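Local coordinates for protein pyocin S5 (Pseudomonas aeruginosa PAO1, PDB 6THK) that probably kills related bacteria as a channel-forming bacteriocin, depolarising their cytoplasmic membrane and so dissipating cellular energy, at residues A104-M109 with E179-L184; N213-V218 with I289-A294. The protein carries 1 engineered substitution. All coordinates share one frame; numbering follows the deposited sequence.

Contact 1: residues A104-M109 with E179-L184; sequences AVLHKM and EAVKVL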
loop_
_atom_site.group_PDB
_atom_site.type_symbol
_atom_site.label_atom_id
_atom_site.label_comp_id
_atom_site.label_asym_id
_atom_site.label_seq_id
_atom_site.Cartn_x
_atom_site.Cartn_y
_atom_site.Cartn_z
ATOM N N ALA A 104 40.073 -28.593 12.697
ATOM C CA ALA A 104 40.192 -29.829 13.473
ATOM C C ALA A 104 41.647 -30.293 13.564
ATOM O O ALA A 104 42.108 -30.673 14.649
ATOM C CB ALA A 104 39.347 -30.919 12.841
ATOM N N VAL A 105 42.352 -30.259 12.413
ATOM C CA VAL A 105 43.752 -30.632 12.266
ATOM C C VAL A 105 44.633 -29.649 13.053
ATOM O O VAL A 105 45.506 -30.094 13.808
ATOM C CB VAL A 105 44.125 -30.741 10.764
ATOM C CG1 VAL A 105 45.633 -30.738 10.545
ATOM C CG2 VAL A 105 43.489 -31.983 10.146
ATOM N N LEU A 106 44.359 -28.329 12.915
ATOM C CA LEU A 106 45.064 -27.250 13.605
ATOM C C LEU A 106 44.915 -27.344 15.102
ATOM O O LEU A 106 45.888 -27.083 15.808
ATOM C CB LEU A 106 44.609 -25.866 13.111
ATOM C CG LEU A 106 45.414 -24.636 13.559
ATOM C CD1 LEU A 106 46.899 -24.800 13.295
ATOM C CD2 LEU A 106 44.918 -23.386 12.865
ATOM N N HIS A 107 43.719 -27.720 15.597
ATOM C CA HIS A 107 43.491 -27.836 17.036
ATOM C C HIS A 107 44.323 -28.962 17.656
ATOM O O HIS A 107 44.843 -28.806 18.768
ATOM C CB HIS A 107 42.001 -27.965 17.370
ATOM C CG HIS A 107 41.660 -27.409 18.720
ATOM N ND1 HIS A 107 41.895 -26.071 19.033
ATOM C CD2 HIS A 107 41.139 -28.024 19.809
ATOM C CE1 HIS A 107 41.511 -25.923 20.292
ATOM N NE2 HIS A 107 41.040 -27.067 20.796
ATOM N N LYS A 108 44.495 -30.068 16.903
ATOM C CA LYS A 108 45.307 -31.225 17.306
ATOM C C LYS A 108 46.801 -30.853 17.296
ATOM O O LYS A 108 47.530 -31.241 18.210
ATOM C CB LYS A 108 45.006 -32.454 16.409
ATOM C CG LYS A 108 45.904 -33.687 16.610
ATOM C CD LYS A 108 45.865 -34.268 18.029
ATOM C CE LYS A 108 46.932 -35.313 18.242
ATOM N NZ LYS A 108 47.062 -35.676 19.678
ATOM N N MET A 109 47.238 -30.091 16.273
ATOM C CA MET A 109 48.610 -29.612 16.107
ATOM C C MET A 109 49.000 -28.634 17.197
ATOM O O MET A 109 50.133 -28.701 17.671
ATOM C CB MET A 109 48.773 -28.937 14.753
ATOM C CG MET A 109 49.181 -29.892 13.671
ATOM S SD MET A 109 48.857 -29.237 12.025
ATOM C CE MET A 109 49.955 -27.894 11.978
ATOM N N GLU A 179 56.196 -24.014 13.018
ATOM C CA GLU A 179 56.162 -23.608 11.617
ATOM C C GLU A 179 54.926 -24.193 10.912
ATOM O O GLU A 179 54.253 -23.481 10.167
ATOM C CB GLU A 179 57.453 -24.045 10.901
ATOM C CG GLU A 179 57.863 -23.129 9.754
ATOM C CD GLU A 179 58.356 -21.742 10.138
ATOM O OE1 GLU A 179 58.952 -21.590 11.230
ATOM O OE2 GLU A 179 58.152 -20.803 9.333
ATOM N N ALA A 180 54.614 -25.477 11.180
ATOM C CA ALA A 180 53.473 -26.176 10.586
ATOM C C ALA A 180 52.148 -25.484 10.924
ATOM O O ALA A 180 51.275 -25.394 10.063
ATOM C CB ALA A 180 53.450 -27.626 11.043
ATOM N N VAL A 181 52.021 -24.998 12.175
ATOM C CA VAL A 181 50.864 -24.285 12.732
ATOM C C VAL A 181 50.717 -22.903 12.052
ATOM O O VAL A 181 49.603 -22.551 11.661
ATOM C CB VAL A 181 50.949 -24.191 14.293
ATOM C CG1 VAL A 181 49.986 -23.153 14.859
ATOM C CG2 VAL A 181 50.713 -25.547 14.955
ATOM N N LYS A 182 51.835 -22.135 11.907
ATOM C CA LYS A 182 51.852 -20.807 11.275
ATOM C C LYS A 182 51.336 -20.879 9.843
ATOM O O LYS A 182 50.522 -20.045 9.446
ATOM C CB LYS A 182 53.265 -20.202 11.292
ATOM C CG LYS A 182 53.658 -19.592 12.631
ATOM C CD LYS A 182 55.167 -19.352 12.735
ATOM C CE LYS A 182 55.547 -18.602 13.992
ATOM N NZ LYS A 182 55.349 -19.422 15.219
ATOM N N VAL A 183 51.783 -21.897 9.086
ATOM C CA VAL A 183 51.370 -22.141 7.707
ATOM C C VAL A 183 49.887 -22.549 7.646
ATOM O O VAL A 183 49.154 -21.929 6.882
ATOM C CB VAL A 183 52.311 -23.134 6.974
ATOM C CG1 VAL A 183 51.783 -23.493 5.585
ATOM C CG2 VAL A 183 53.727 -22.567 6.876
ATOM N N LEU A 184 49.442 -23.552 8.457
ATOM C CA LEU A 184 48.045 -24.008 8.485
ATOM C C LEU A 184 47.079 -22.894 8.890
ATOM O O LEU A 184 46.084 -22.719 8.206
ATOM C CB LEU A 184 47.825 -25.283 9.324
ATOM C CG LEU A 184 46.397 -25.911 9.309
ATOM C CD1 LEU A 184 45.910 -26.238 7.883
ATOM C CD2 LEU A 184 46.332 -27.150 10.150
#
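L184 and L106 each hold CG anti to the backbone N (chi1 -175° in L184), and between the two helices a methyl group of each leucine touches the other side chain. M109 joins them differently: its CB already points at the facing helix, and a bend at chi3 (66°) turns the terminal methyl CE onto the backbone there.

The result is an apolar interface without a hydrogen bond across it. One methyl of L184 does most of the work on its side. Its CD2 lies 3.6 Å from L106 N and 3.7 Å from L106 CB, and it also touches CG1 of V105, whose side chain crosses that of L184 at about a right angle. The sulfur of M109 rests on the same methyl, SD to L184 CD2 3.8 Å. Beyond the sulfur, M109 CE sits 3.4 Å from A180 O and 3.6 Å from A180 CB, touching both the main-chain carbonyl and the methyl of the alanine. V181 fits between the two long side chains, its CG1 3.8 Å from L106 CD1 and its CG2 3.9 Å from M109 CE.

Helices 95-121 and 157-212 run antiparallel here, their local axes 10.2 Å apart at 155°, an arrangement characteristic of an antiparallel helical bundle. Helix 42-87 supplies a third wall: Q78 meets V105, V75 meets M109 and I71 meets A180. Within the pair itself, L113 and M102 of helix 95-121 extend the seam past V181 and L184, and L188 of helix 157-212 continues it beside L106.

Contact 2: residues N213-V218 with I289-A294; sequences NLQMKV and IASLQA. Engineered in segment 213-218: Q215 (natural residue Glu).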
loop_
_atom_site.group_PDB
_atom_site.type_symbol
_atom_site.label_atom_id
_atom_site.label_comp_id
_atom_site.label_asym_id
_atom_site.label_seq_id
_atom_site.Cartn_x
_atom_site.Cartn_y
_atom_site.Cartn_z
ATOM N N ASN A 213 11.642 -6.724 -6.591
ATOM C CA ASN A 213 10.302 -7.196 -6.271
ATOM C C ASN A 213 9.561 -6.307 -5.272
ATOM O O ASN A 213 8.535 -6.693 -4.721
ATOM C CB ASN A 213 10.417 -8.621 -5.729
ATOM C CG ASN A 213 9.079 -9.244 -5.423
ATOM O OD1 ASN A 213 8.061 -8.857 -5.988
ATOM N ND2 ASN A 213 9.071 -10.214 -4.522
ATOM N N LEU A 214 10.004 -5.073 -5.186
ATOM C CA LEU A 214 9.438 -4.100 -4.271
ATOM C C LEU A 214 7.955 -3.839 -4.315
ATOM O O LEU A 214 7.292 -4.044 -3.326
ATOM C CB LEU A 214 10.144 -2.775 -4.436
ATOM C CG LEU A 214 9.582 -1.641 -3.616
ATOM C CD1 LEU A 214 10.559 -1.413 -2.490
ATOM C CD2 LEU A 214 9.501 -0.421 -4.502
ATOM N N GLN A 215 7.439 -3.351 -5.431
ATOM C CA GLN A 215 6.025 -3.018 -5.499
ATOM C C GLN A 215 5.127 -4.167 -5.138
ATOM O O GLN A 215 4.220 -4.019 -4.364
ATOM C CB GLN A 215 5.630 -2.502 -6.872
ATOM C CG GLN A 215 5.896 -1.029 -7.131
ATOM C CD GLN A 215 5.294 -0.091 -6.107
ATOM O OE1 GLN A 215 6.000 0.687 -5.476
ATOM N NE2 GLN A 215 3.993 -0.139 -5.957
ATOM N N MET A 216 5.403 -5.325 -5.685
ATOM C CA MET A 216 4.577 -6.474 -5.427
ATOM C C MET A 216 4.696 -6.903 -4.004
ATOM O O MET A 216 3.753 -7.378 -3.433
ATOM C CB MET A 216 4.974 -7.605 -6.348
ATOM C CG MET A 216 5.479 -7.125 -7.695
ATOM S SD MET A 216 4.222 -6.236 -8.601
ATOM C CE MET A 216 5.213 -5.173 -9.627
ATOM N N LYS A 217 5.866 -6.746 -3.426
ATOM C CA LYS A 217 6.029 -7.138 -2.039
ATOM C C LYS A 217 5.195 -6.311 -1.074
ATOM O O LYS A 217 4.580 -6.856 -0.166
ATOM C CB LYS A 217 7.506 -7.063 -1.652
ATOM C CG LYS A 217 7.781 -7.317 -0.182
ATOM C CD LYS A 217 7.780 -8.802 0.136
ATOM C CE LYS A 217 7.604 -9.044 1.622
ATOM N NZ LYS A 217 7.973 -10.434 1.991
ATOM N N VAL A 218 5.148 -5.002 -1.285
ATOM C CA VAL A 218 4.386 -4.132 -0.399
ATOM C C VAL A 218 2.906 -4.489 -0.428
ATOM O O VAL A 218 2.252 -4.539 0.600
ATOM C CB VAL A 218 4.569 -2.649 -0.766
ATOM C CG1 VAL A 218 3.634 -1.783 0.053
ATOM C CG2 VAL A 218 6.009 -2.225 -0.548
ATOM N N ILE A 289 8.976 2.273 2.573
ATOM C CA ILE A 289 8.314 3.447 3.165
ATOM C C ILE A 289 7.897 4.434 2.082
ATOM O O ILE A 289 6.778 4.945 2.129
ATOM C CB ILE A 289 9.177 4.112 4.276
ATOM C CG1 ILE A 289 9.209 3.230 5.538
ATOM C CG2 ILE A 289 8.653 5.516 4.626
ATOM C CD1 ILE A 289 10.498 3.269 6.340
ATOM N N ALA A 290 8.780 4.681 1.104
ATOM C CA ALA A 290 8.511 5.580 -0.003
ATOM C C ALA A 290 7.380 5.035 -0.891
ATOM O O ALA A 290 6.552 5.816 -1.359
ATOM C CB ALA A 290 9.779 5.812 -0.812
ATOM N N SER A 291 7.336 3.702 -1.103
ATOM C CA SER A 291 6.282 3.047 -1.873
ATOM C C SER A 291 4.951 3.208 -1.142
ATOM O O SER A 291 3.935 3.492 -1.778
ATOM C CB SER A 291 6.585 1.571 -2.066
ATOM O OG SER A 291 5.424 0.887 -2.508
ATOM N N LEU A 292 4.966 3.022 0.192
ATOM C CA LEU A 292 3.793 3.177 1.043
ATOM C C LEU A 292 3.312 4.618 1.063
ATOM O O LEU A 292 2.111 4.859 1.044
ATOM C CB LEU A 292 4.106 2.717 2.467
ATOM C CG LEU A 292 4.083 1.218 2.733
ATOM C CD1 LEU A 292 4.689 0.921 4.065
ATOM C CD2 LEU A 292 2.662 0.666 2.711
ATOM N N GLN A 293 4.238 5.578 1.118
ATOM C CA GLN A 293 3.904 7.001 1.152
ATOM C C GLN A 293 3.248 7.451 -0.147
ATOM O O GLN A 293 2.267 8.199 -0.101
ATOM C CB GLN A 293 5.131 7.838 1.499
ATOM C CG GLN A 293 5.309 8.019 3.003
ATOM C CD GLN A 293 6.679 8.527 3.423
ATOM O OE1 GLN A 293 6.876 8.951 4.570
ATOM N NE2 GLN A 293 7.668 8.469 2.527
ATOM N N ALA A 294 3.736 6.932 -1.296
ATOM C CA ALA A 294 3.193 7.197 -2.638
ATOM C C ALA A 294 1.755 6.699 -2.725
ATOM O O ALA A 294 0.920 7.384 -3.313
ATOM C CB ALA A 294 4.043 6.513 -3.707
#
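Q215, an engineered residue where the natural protein has Glu, accepts the one hydrogen bond that crosses this contact. S291 OG donates to Q215 OE1 over 3.0 Å. The hydroxyl comes from above the amide, 39° out of the carbonyl plane, with a C=O...donor angle of 116°. S291 holds OG anti to its backbone N, and the glutamine chain is bent at chi2. The polar link spans an uneven boundary, since S291 is buried and Q215 is exposed.

The apolar contact is made by V218, whose CG1 rests 3.7 Å from L292 CD2.

Here a short helix, 214-227, crosses the long helix 272-338 within the elongated helical body of the toxin. The local axes pass 10.2 Å apart at 69°, much steeper than the alignment of a coiled-coil pair, although both segments fall in predicted coiled-coil regions.

Van der Waals contacts surround S291. The other methyl of V218, CG2, lies 3.7 Å from S291 OG, so that the serine hydroxyl is bonded to the glutamine and flanked by a valine methyl. L214 makes a looser approach, its CD2 4.3 Å from S291 CB.

Further interactions come from the surroundings. R295 of helix 272-338 touches both Q215 and V218, and D287 touches L214. A251 and I252 of helix 237-267 pack on L292, adding a third helix. Metal coordination lies close by: E221 and E288, one from each of the crossing helices, bind a zinc ion about 6 Å from the side chain of V218.

Overall arrangement
Contact 1 and contact 2 come in series along the chain, the first closing before the second opens, with centres 52 Å apart and nearest atoms about 38 Å apart. Helix 157-212 spans most of that interval: it carries 179-184 in contact 1 and ends just before helix 214-227, which enters contact 2. The centre of contact 1, on helices 95-121 and 157-212, lies about 56 Å from the centre of the chain, that of contact 2, on helix 272-338, about 7 Å. Two local helix assemblies, one near-antiparallel and one steeply crossed, thus follow one another in a strongly elongated, predominantly helical molecule. Helix 272-338 also runs into the range matched to the colicin pore-forming family.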